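Local coordinates for sperm-specific class P protein 34 (Caenorhabditis elegans, PDB 1M1S), which is of unknown function but belongs to the major sperm protein family, whose founding members assemble into the filaments that drive crawling nematode sperm, at residues N30-E34 with V60-G64; R38-K44 with V83-V89; Y20-N26 with I70-P76. All coordinates share one frame; numbering follows the deposited sequence.

Contact 1. Residues N30-E34 with V60-G64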
loop_
_atom_site.group_PDB
_atom_site.type_symbol
_atom_site.label_atom_id
_atom_site.label_comp_id
_atom_site.label_asym_id
_atom_site.label_seq_id
_atom_site.Cartn_x
_atom_site.Cartn_y
_atom_site.Cartn_z
ATOM N N ASN A 30 -0.902 -6.250 5.910
ATOM C CA ASN A 30 0.079 -7.195 5.429
ATOM C C ASN A 30 0.018 -7.227 3.904
ATOM O O ASN A 30 -1.009 -7.581 3.343
ATOM C CB ASN A 30 -0.274 -8.578 6.004
ATOM C CG ASN A 30 0.754 -9.658 5.678
ATOM O OD1 ASN A 30 1.746 -9.405 4.978
ATOM N ND2 ASN A 30 0.516 -10.879 6.187
ATOM N N ILE A 31 1.079 -6.810 3.222
ATOM C CA ILE A 31 1.074 -6.886 1.760
ATOM C C ILE A 31 1.840 -8.168 1.448
ATOM O O ILE A 31 3.025 -8.262 1.752
ATOM C CB ILE A 31 1.762 -5.667 1.105
ATOM C CG1 ILE A 31 1.049 -4.395 1.531
ATOM C CG2 ILE A 31 1.734 -5.777 -0.417
ATOM C CD1 ILE A 31 1.702 -3.131 1.041
ATOM N N THR A 32 1.148 -9.183 0.941
ATOM C CA THR A 32 1.807 -10.450 0.628
ATOM C C THR A 32 1.958 -10.732 -0.847
ATOM O O THR A 32 1.058 -10.454 -1.633
ATOM C CB THR A 32 1.144 -11.642 1.332
ATOM O OG1 THR A 32 -0.277 -11.533 1.253
ATOM C CG2 THR A 32 1.544 -11.661 2.764
ATOM N N SER A 33 3.124 -11.257 -1.210
ATOM C CA SER A 33 3.442 -11.559 -2.600
ATOM C C SER A 33 2.993 -12.941 -3.068
ATOM O O SER A 33 2.847 -13.864 -2.276
ATOM C CB SER A 33 4.945 -11.413 -2.818
ATOM O OG SER A 33 5.291 -11.619 -4.175
ATOM N N GLU A 34 2.778 -13.080 -4.369
ATOM C CA GLU A 34 2.382 -14.357 -4.931
ATOM C C GLU A 34 3.243 -14.679 -6.133
ATOM O O GLU A 34 3.085 -15.738 -6.733
ATOM C CB GLU A 34 0.922 -14.348 -5.357
ATOM C CG GLU A 34 -0.085 -14.380 -4.238
ATOM C CD GLU A 34 -0.154 -15.711 -3.510
ATOM O OE1 GLU A 34 0.578 -16.662 -3.866
ATOM O OE2 GLU A 34 -0.960 -15.819 -2.570
ATOM N N VAL A 60 8.774 -6.336 -1.680
ATOM C CA VAL A 60 8.113 -7.485 -1.066
ATOM C C VAL A 60 8.792 -8.649 -1.730
ATOM O O VAL A 60 8.546 -8.946 -2.906
ATOM C CB VAL A 60 6.589 -7.615 -1.322
ATOM C CG1 VAL A 60 6.030 -8.760 -0.467
ATOM C CG2 VAL A 60 5.855 -6.316 -1.016
ATOM N N ASP A 61 9.670 -9.302 -0.982
ATOM C CA ASP A 61 10.382 -10.446 -1.510
ATOM C C ASP A 61 9.413 -11.387 -2.217
ATOM O O ASP A 61 8.195 -11.227 -2.116
ATOM C CB ASP A 61 11.129 -11.166 -0.389
ATOM C CG ASP A 61 12.317 -10.366 0.127
ATOM O OD1 ASP A 61 12.876 -9.540 -0.633
ATOM O OD2 ASP A 61 12.708 -10.573 1.296
ATOM N N ALA A 62 9.956 -12.324 -2.983
ATOM C CA ALA A 62 9.147 -13.282 -3.727
ATOM C C ALA A 62 8.397 -14.199 -2.760
ATOM O O ALA A 62 9.011 -14.746 -1.833
ATOM C CB ALA A 62 10.031 -14.079 -4.637
ATOM N N LYS A 63 7.072 -14.329 -2.968
ATOM C CA LYS A 63 6.146 -15.143 -2.140
ATOM C C LYS A 63 6.310 -14.773 -0.658
ATOM O O LYS A 63 6.152 -15.609 0.237
ATOM C CB LYS A 63 6.366 -16.655 -2.361
ATOM C CG LYS A 63 6.414 -17.126 -3.852
ATOM C CD LYS A 63 5.035 -17.332 -4.495
ATOM C CE LYS A 63 4.356 -18.624 -4.050
ATOM N NZ LYS A 63 5.097 -19.793 -4.554
ATOM N N GLY A 64 6.573 -13.484 -0.427
ATOM C CA GLY A 64 6.799 -12.959 0.912
ATOM C C GLY A 64 5.720 -12.117 1.557
ATOM O O GLY A 64 4.529 -12.318 1.322
HETATM O O HOH W 1 2.722 -14.673 1.012
#
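Ser33 points its side chain into the bend made by residues 60-64, and the turn wraps round it. Its CB lies 3.3 Å from Asp61 O and 3.7 Å from Val60 CG1, so a carbonyl oxygen and a methyl both cover the methylene from the side of the turn. The hydroxyl stands anti to the backbone N (chi1 -176°), which turns OG toward Lys63 N; OG also accepts a weak hydrogen bond from Ser35 N. Deeper in, Ile31 and Val60 meet at about a right angle, CG2 against CG2 at 4.2 Å, and both side chains also touch Phe41 of strand 38-45.

Asp61 to Gly64 form a type II beta turn, the link between strands 51-60 and 65-72 of the immunoglobulin-like MSP domain, and the last residues of strand 25-33 run beneath it. Lys63 takes the positive-phi place in the turn, and Gly64 follows with its carbonyl turned to the strand. Ser33 N donates to Gly64 O at 3.1 Å (155° at the hydrogen), reaching it from well above the carbonyl plane, 56° out, and not on a lone pair. Thr32 comes at the same oxygen with its methyl, CG2 to Gly64 O 3.4 Å. A water donates to Gly64 O as well, at 3.0 Å, and more weakly to Ser33 O, bridging the two backbones.

Lys63, bent at each of its last three torsions, folds back over the exit of the strand and lays CD against Glu34 O at 3.4 Å. The lysine therefore meets Glu34 through its aliphatic part: NZ and the carboxylate are not in contact, and the ammonium forms instead a long, weak ion pair with Asp36.

Contact 2. Residues R38-K44 with V83-V89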
loop_
_atom_site.group_PDB
_atom_site.type_symbol
_atom_site.label_atom_id
_atom_site.label_comp_id
_atom_site.label_asym_id
_atom_site.label_seq_id
_atom_site.Cartn_x
_atom_site.Cartn_y
_atom_site.Cartn_z
ATOM N N ARG A 38 10.581 -10.723 -7.346
ATOM C CA ARG A 38 10.472 -9.687 -6.335
ATOM C C ARG A 38 9.590 -8.560 -6.863
ATOM O O ARG A 38 9.471 -8.354 -8.076
ATOM C CB ARG A 38 11.864 -9.178 -5.961
ATOM C CG ARG A 38 11.960 -8.480 -4.597
ATOM C CD ARG A 38 13.341 -8.763 -3.952
ATOM N NE ARG A 38 14.059 -7.573 -3.468
ATOM C CZ ARG A 38 14.748 -6.730 -4.235
ATOM N NH1 ARG A 38 14.828 -6.910 -5.546
ATOM N NH2 ARG A 38 15.379 -5.718 -3.676
ATOM N N LEU A 39 8.930 -7.875 -5.934
ATOM C CA LEU A 39 8.036 -6.771 -6.259
ATOM C C LEU A 39 8.418 -5.450 -5.577
ATOM O O LEU A 39 9.054 -5.422 -4.510
ATOM C CB LEU A 39 6.585 -7.127 -5.895
ATOM C CG LEU A 39 5.908 -8.369 -6.470
ATOM C CD1 LEU A 39 4.604 -8.587 -5.738
ATOM C CD2 LEU A 39 5.686 -8.233 -7.966
ATOM N N ALA A 40 8.024 -4.361 -6.228
ATOM C CA ALA A 40 8.253 -3.020 -5.737
ATOM C C ALA A 40 6.856 -2.469 -5.607
ATOM O O ALA A 40 6.009 -2.767 -6.428
ATOM C CB ALA A 40 9.045 -2.218 -6.752
ATOM N N PHE A 41 6.567 -1.742 -4.546
ATOM C CA PHE A 41 5.234 -1.195 -4.445
ATOM C C PHE A 41 5.249 0.306 -4.202
ATOM O O PHE A 41 6.162 0.829 -3.552
ATOM C CB PHE A 41 4.366 -1.972 -3.436
ATOM C CG PHE A 41 4.751 -1.791 -1.987
ATOM C CD1 PHE A 41 4.234 -0.733 -1.239
ATOM C CD2 PHE A 41 5.575 -2.711 -1.351
ATOM C CE1 PHE A 41 4.522 -0.597 0.130
ATOM C CE2 PHE A 41 5.874 -2.587 0.025
ATOM C CZ PHE A 41 5.346 -1.524 0.765
ATOM N N LYS A 42 4.241 0.976 -4.759
ATOM C CA LYS A 42 4.052 2.415 -4.640
ATOM C C LYS A 42 2.704 2.647 -3.986
ATOM O O LYS A 42 1.716 2.081 -4.428
ATOM C CB LYS A 42 4.030 3.046 -6.024
ATOM C CG LYS A 42 3.711 4.527 -6.006
ATOM C CD LYS A 42 3.801 5.113 -7.375
ATOM C CE LYS A 42 3.462 6.571 -7.324
ATOM N NZ LYS A 42 3.588 7.244 -8.650
ATOM N N VAL A 43 2.649 3.521 -2.982
ATOM C CA VAL A 43 1.396 3.819 -2.272
ATOM C C VAL A 43 0.849 5.246 -2.512
ATOM O O VAL A 43 1.424 6.230 -2.050
ATOM C CB VAL A 43 1.566 3.529 -0.758
ATOM C CG1 VAL A 43 0.258 3.654 -0.020
ATOM C CG2 VAL A 43 2.124 2.155 -0.580
ATOM N N LYS A 44 -0.261 5.325 -3.250
ATOM C CA LYS A 44 -0.930 6.581 -3.594
ATOM C C LYS A 44 -2.043 6.784 -2.601
ATOM O O LYS A 44 -2.914 5.935 -2.453
ATOM C CB LYS A 44 -1.469 6.514 -5.024
ATOM C CG LYS A 44 -0.390 6.150 -6.018
ATOM C CD LYS A 44 -0.954 5.713 -7.341
ATOM C CE LYS A 44 -1.056 6.871 -8.316
ATOM N NZ LYS A 44 -0.998 6.377 -9.719
ATOM N N VAL A 83 -4.085 3.535 -3.118
ATOM C CA VAL A 83 -3.910 2.666 -4.270
ATOM C C VAL A 83 -2.492 2.156 -4.267
ATOM O O VAL A 83 -1.552 2.942 -4.371
ATOM C CB VAL A 83 -4.195 3.392 -5.615
ATOM C CG1 VAL A 83 -4.118 2.408 -6.767
ATOM C CG2 VAL A 83 -5.572 3.982 -5.607
ATOM N N ILE A 84 -2.332 0.844 -4.134
ATOM C CA ILE A 84 -0.999 0.263 -4.133
ATOM C C ILE A 84 -0.716 -0.246 -5.527
ATOM O O ILE A 84 -1.483 -1.042 -6.062
ATOM C CB ILE A 84 -0.862 -0.900 -3.125
ATOM C CG1 ILE A 84 -1.253 -0.432 -1.739
ATOM C CG2 ILE A 84 0.588 -1.393 -3.060
ATOM C CD1 ILE A 84 -1.589 -1.552 -0.873
ATOM N N GLN A 85 0.321 0.306 -6.147
ATOM C CA GLN A 85 0.741 -0.129 -7.481
ATOM C C GLN A 85 1.941 -1.027 -7.253
ATOM O O GLN A 85 2.663 -0.832 -6.271
ATOM C CB GLN A 85 1.176 1.056 -8.346
ATOM C CG GLN A 85 0.092 2.101 -8.621
ATOM C CD GLN A 85 0.461 3.039 -9.762
ATOM O OE1 GLN A 85 1.637 3.350 -9.966
ATOM N NE2 GLN A 85 -0.545 3.470 -10.535
ATOM N N TYR A 86 2.133 -2.034 -8.104
ATOM C CA TYR A 86 3.295 -2.925 -7.969
ATOM C C TYR A 86 3.994 -3.169 -9.284
ATOM O O TYR A 86 3.497 -2.796 -10.337
ATOM C CB TYR A 86 2.957 -4.270 -7.300
ATOM C CG TYR A 86 1.850 -5.045 -7.952
ATOM C CD1 TYR A 86 2.099 -5.957 -8.999
ATOM C CD2 TYR A 86 0.535 -4.854 -7.536
ATOM C CE1 TYR A 86 1.037 -6.647 -9.613
ATOM C CE2 TYR A 86 -0.509 -5.533 -8.125
ATOM C CZ TYR A 86 -0.261 -6.414 -9.158
ATOM O OH TYR A 86 -1.342 -6.995 -9.755
ATOM N N ALA A 87 5.138 -3.826 -9.223
ATOM C CA ALA A 87 5.886 -4.104 -10.427
ATOM C C ALA A 87 6.845 -5.201 -10.076
ATOM O O ALA A 87 7.250 -5.285 -8.933
ATOM C CB ALA A 87 6.664 -2.871 -10.822
ATOM N N GLU A 88 7.217 -6.035 -11.042
ATOM C CA GLU A 88 8.181 -7.107 -10.806
ATOM C C GLU A 88 9.565 -6.533 -10.928
ATOM O O GLU A 88 9.801 -5.676 -11.774
ATOM C CB GLU A 88 8.002 -8.191 -11.828
ATOM C CG GLU A 88 6.828 -9.040 -11.521
ATOM C CD GLU A 88 6.221 -9.623 -12.768
ATOM O OE1 GLU A 88 6.979 -9.847 -13.740
ATOM O OE2 GLU A 88 4.983 -9.836 -12.782
ATOM N N VAL A 89 10.479 -6.968 -10.073
ATOM C CA VAL A 89 11.830 -6.436 -10.119
ATOM C C VAL A 89 12.922 -7.500 -9.945
ATOM O O VAL A 89 12.739 -8.479 -9.191
ATOM C CB VAL A 89 12.030 -5.314 -9.039
ATOM C CG1 VAL A 89 11.128 -4.121 -9.322
ATOM C CG2 VAL A 89 11.780 -5.846 -7.643
#
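Gln85 O takes the N-H of Lys42 at 2.8 Å, with 165° at the hydrogen, while the CA-H of Phe41 approaches the same oxygen. The reverse bond, Gln85 N to Lys42 O, is equally short and lies in the carbonyl plane, so this pair is closed from both ends. Lys44 and Val83 repeat the pattern two residues on, Lys44 N reaching Val83 O at 2.9 Å and an almost straight 174°. Toward the other end the ladder weakens: Ala40 N still donates to Ala87 O at 3.0 Å, but the return bond is bent and weak.

Side chains alternate between two faces. On the inner one Phe41 and Ile84 run alongside each other in the same direction, with Phe41 CB 3.8 Å from Ile84 CG2. Phe41 and Tyr86 both set CG between backbone N and carbonyl carbon, which turns each ring away from the opposing strand, Phe41 toward Val60 and Tyr86 toward Ile11. Leu39 sends CD2 back across the gap, 3.8 Å from Glu88 CG.

The other face mixes small and apolar residues with long polar chains. Ala40 CB rests 3.8 Å from Val89 CG1, under Pro99 of helix 98-101. Lys42 runs fully extended alongside Gln85, whereas Lys44, bent at its third torsion, crosses the Gln85 side chain obliquely and brings CD within 3.9 Å of Gln85 CD. Arg38 continues along this face, where Phe59 receives it as a cation-pi partner and Glu93 O accepts from NH2.

Strand 38-45 thus sits between strands 51-60 and 79-89, its Leu39, Phe41 and Val43 facing the hydrophobic interior: antiparallel pairing typical of an immunoglobulin-like beta sandwich, the fold of MSP domains.

Contact 3. Residues Y20-N26 with I70-P76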
loop_
_atom_site.group_PDB
_atom_site.type_symbol
_atom_site.label_atom_id
_atom_site.label_comp_id
_atom_site.label_asym_id
_atom_site.label_seq_id
_atom_site.Cartn_x
_atom_site.Cartn_y
_atom_site.Cartn_z
ATOM N N TYR A 20 -11.838 3.067 10.671
ATOM C CA TYR A 20 -11.431 3.899 11.808
ATOM C C TYR A 20 -12.492 4.794 12.447
ATOM O O TYR A 20 -13.593 4.957 11.945
ATOM C CB TYR A 20 -10.293 4.822 11.382
ATOM C CG TYR A 20 -9.328 4.183 10.475
ATOM C CD1 TYR A 20 -9.418 4.375 9.113
ATOM C CD2 TYR A 20 -8.308 3.390 10.971
ATOM C CE1 TYR A 20 -8.502 3.780 8.239
ATOM C CE2 TYR A 20 -7.392 2.790 10.126
ATOM C CZ TYR A 20 -7.485 2.994 8.751
ATOM O OH TYR A 20 -6.548 2.444 7.898
ATOM N N PRO A 21 -12.168 5.350 13.614
ATOM C CA PRO A 21 -13.067 6.241 14.333
ATOM C C PRO A 21 -12.697 7.613 13.861
ATOM O O PRO A 21 -11.530 8.002 13.927
ATOM C CB PRO A 21 -12.649 6.048 15.781
ATOM C CG PRO A 21 -12.021 4.741 15.772
ATOM C CD PRO A 21 -11.220 4.747 14.548
ATOM N N ALA A 22 -13.682 8.345 13.365
ATOM C CA ALA A 22 -13.441 9.672 12.837
ATOM C C ALA A 22 -12.375 10.469 13.567
ATOM O O ALA A 22 -11.405 10.903 12.944
ATOM C CB ALA A 22 -14.711 10.450 12.763
ATOM N N THR A 23 -12.467 10.539 14.892
ATOM C CA THR A 23 -11.509 11.331 15.656
ATOM C C THR A 23 -10.096 10.832 15.708
ATOM O O THR A 23 -9.213 11.548 16.165
ATOM C CB THR A 23 -11.933 11.548 17.097
ATOM O OG1 THR A 23 -12.020 10.286 17.773
ATOM C CG2 THR A 23 -13.240 12.283 17.147
ATOM N N GLY A 24 -9.871 9.598 15.296
ATOM C CA GLY A 24 -8.515 9.097 15.328
ATOM C C GLY A 24 -8.489 7.596 15.312
ATOM O O GLY A 24 -9.317 6.960 15.958
ATOM N N GLY A 25 -7.518 7.034 14.598
ATOM C CA GLY A 25 -7.419 5.590 14.499
ATOM C C GLY A 25 -6.101 5.026 14.015
ATOM O O GLY A 25 -5.126 5.749 13.811
ATOM N N ASN A 26 -6.115 3.727 13.740
ATOM C CA ASN A 26 -4.923 3.043 13.324
ATOM C C ASN A 26 -5.229 1.629 12.902
ATOM O O ASN A 26 -6.155 1.011 13.419
ATOM C CB ASN A 26 -4.028 2.969 14.524
ATOM C CG ASN A 26 -2.629 2.728 14.173
ATOM O OD1 ASN A 26 -2.265 2.668 12.999
ATOM N ND2 ASN A 26 -1.801 2.607 15.192
ATOM N N ILE A 70 -0.913 2.629 8.102
ATOM C CA ILE A 70 -1.857 3.727 7.802
ATOM C C ILE A 70 -2.237 4.303 9.178
ATOM O O ILE A 70 -2.550 3.522 10.068
ATOM C CB ILE A 70 -3.116 3.170 7.067
ATOM C CG1 ILE A 70 -2.680 2.273 5.955
ATOM C CG2 ILE A 70 -4.027 4.254 6.646
ATOM C CD1 ILE A 70 -3.781 1.502 5.241
ATOM N N ASN A 71 -2.213 5.623 9.372
ATOM C CA ASN A 71 -2.550 6.155 10.685
ATOM C C ASN A 71 -3.609 7.241 10.576
ATOM O O ASN A 71 -3.383 8.292 9.969
ATOM C CB ASN A 71 -1.300 6.648 11.410
ATOM C CG ASN A 71 -1.570 7.059 12.851
ATOM O OD1 ASN A 71 -2.336 6.400 13.557
ATOM N ND2 ASN A 71 -0.999 8.197 13.270
ATOM N N ARG A 72 -4.782 6.976 11.155
ATOM C CA ARG A 72 -5.872 7.940 11.146
ATOM C C ARG A 72 -5.663 8.970 12.246
ATOM O O ARG A 72 -5.299 8.648 13.388
ATOM C CB ARG A 72 -7.247 7.250 11.300
ATOM C CG ARG A 72 -8.465 8.174 11.473
ATOM C CD ARG A 72 -8.863 8.941 10.196
ATOM N NE ARG A 72 -9.848 9.992 10.481
ATOM C CZ ARG A 72 -10.521 10.686 9.558
ATOM N NH1 ARG A 72 -10.327 10.458 8.257
ATOM N NH2 ARG A 72 -11.437 11.578 9.928
ATOM N N LEU A 73 -5.824 10.223 11.832
ATOM C CA LEU A 73 -5.682 11.398 12.680
ATOM C C LEU A 73 -7.052 12.073 12.783
ATOM O O LEU A 73 -7.940 11.824 11.961
ATOM C CB LEU A 73 -4.695 12.363 12.019
ATOM C CG LEU A 73 -3.321 11.770 11.719
ATOM C CD1 LEU A 73 -2.715 12.428 10.496
ATOM C CD2 LEU A 73 -2.422 11.872 12.947
ATOM N N PRO A 74 -7.255 12.916 13.809
ATOM C CA PRO A 74 -8.548 13.599 13.949
ATOM C C PRO A 74 -9.021 14.314 12.664
ATOM O O PRO A 74 -8.265 15.054 12.022
ATOM C CB PRO A 74 -8.286 14.613 15.067
ATOM C CG PRO A 74 -7.166 14.050 15.867
ATOM C CD PRO A 74 -6.394 13.101 14.996
ATOM N N GLY A 75 -10.237 14.003 12.234
ATOM C CA GLY A 75 -10.790 14.644 11.051
ATOM C C GLY A 75 -12.259 14.304 10.873
ATOM O O GLY A 75 -12.846 13.674 11.754
ATOM N N PRO A 76 -12.881 14.676 9.738
ATOM C CA PRO A 76 -14.292 14.404 9.457
ATOM C C PRO A 76 -14.583 12.971 9.080
ATOM O O PRO A 76 -13.733 12.297 8.501
ATOM C CB PRO A 76 -14.556 15.276 8.235
ATOM C CG PRO A 76 -13.263 15.243 7.511
ATOM C CD PRO A 76 -12.278 15.441 8.636
#
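Gly25 and Arg72 pair antiparallel but loosely: Gly25 N donates to Arg72 O at 3.0 Å from well above its carbonyl plane, and the return bond is weak. Gly25 lies so close to Tyr20 CB that a side chain there would clash with it, and Arg72 CB presses on Gly25 CA at 3.6 Å.

Arg72 carries the contact. Extended at chi1 and bent at chi2 (72°), its chain runs beside Gly25 to the Pro21-Gly24 turn, where NE and NH2 grip Ala22 O side-on, each at 3.1 Å. That oxygen lies nearly in the guanidinium plane, whereas the two nitrogens approach it from opposite faces of its own carbonyl plane. NH2 also donates to Pro76 O at 2.8 Å, so the guanidinium ties the turn to the 73-76 loop; Gly75 N adds a weak bond to Ala22 O. A leucine in place of Arg72 would probably leave Ala22 O without its main donors and Pro76 O without NH2, letting the 73-76 loop drift from the turn.

Tyr20 flanks the aliphatic base of this arm in a CH-pi contact: Arg72 CB sits over one ring face, 4.2 Å from the centroid. At the far end of the ring, Tyr20 OH packs on Ile70 CG2 at 3.3 Å while hydrogen-bonding Ser27 OG.

Residues 21-24, a type I turn, reverse the chain between strands 11-20 and 25-33, a beta hairpin whose tip is latched by an arginine from the neighbouring strand of the MSP sandwich.

From the N terminus, the chain first passes residues 20-26, which turn into strand 25-33, then 30-34 at the far end of that strand, then 38-44 on the next strand. Residues 60-64 return to close contact 1, 70-76 close contact 3, and 83-89 close contact 2. Contact 1 therefore nests within contact 3, and contact 2 crosses both. Contact 3 joins the start of strand 25-33 to the end of strand 65-72; contact 1, about 27 Å away between centres, joins the end of strand 25-33 to the turn leading into strand 65-72. Contact 2 joins strands 38-45 and 79-89 and meets contact 1 directly, Val60 N probably hydrogen-bonding Leu39 O (3.0 Å), while it does not touch contact 3.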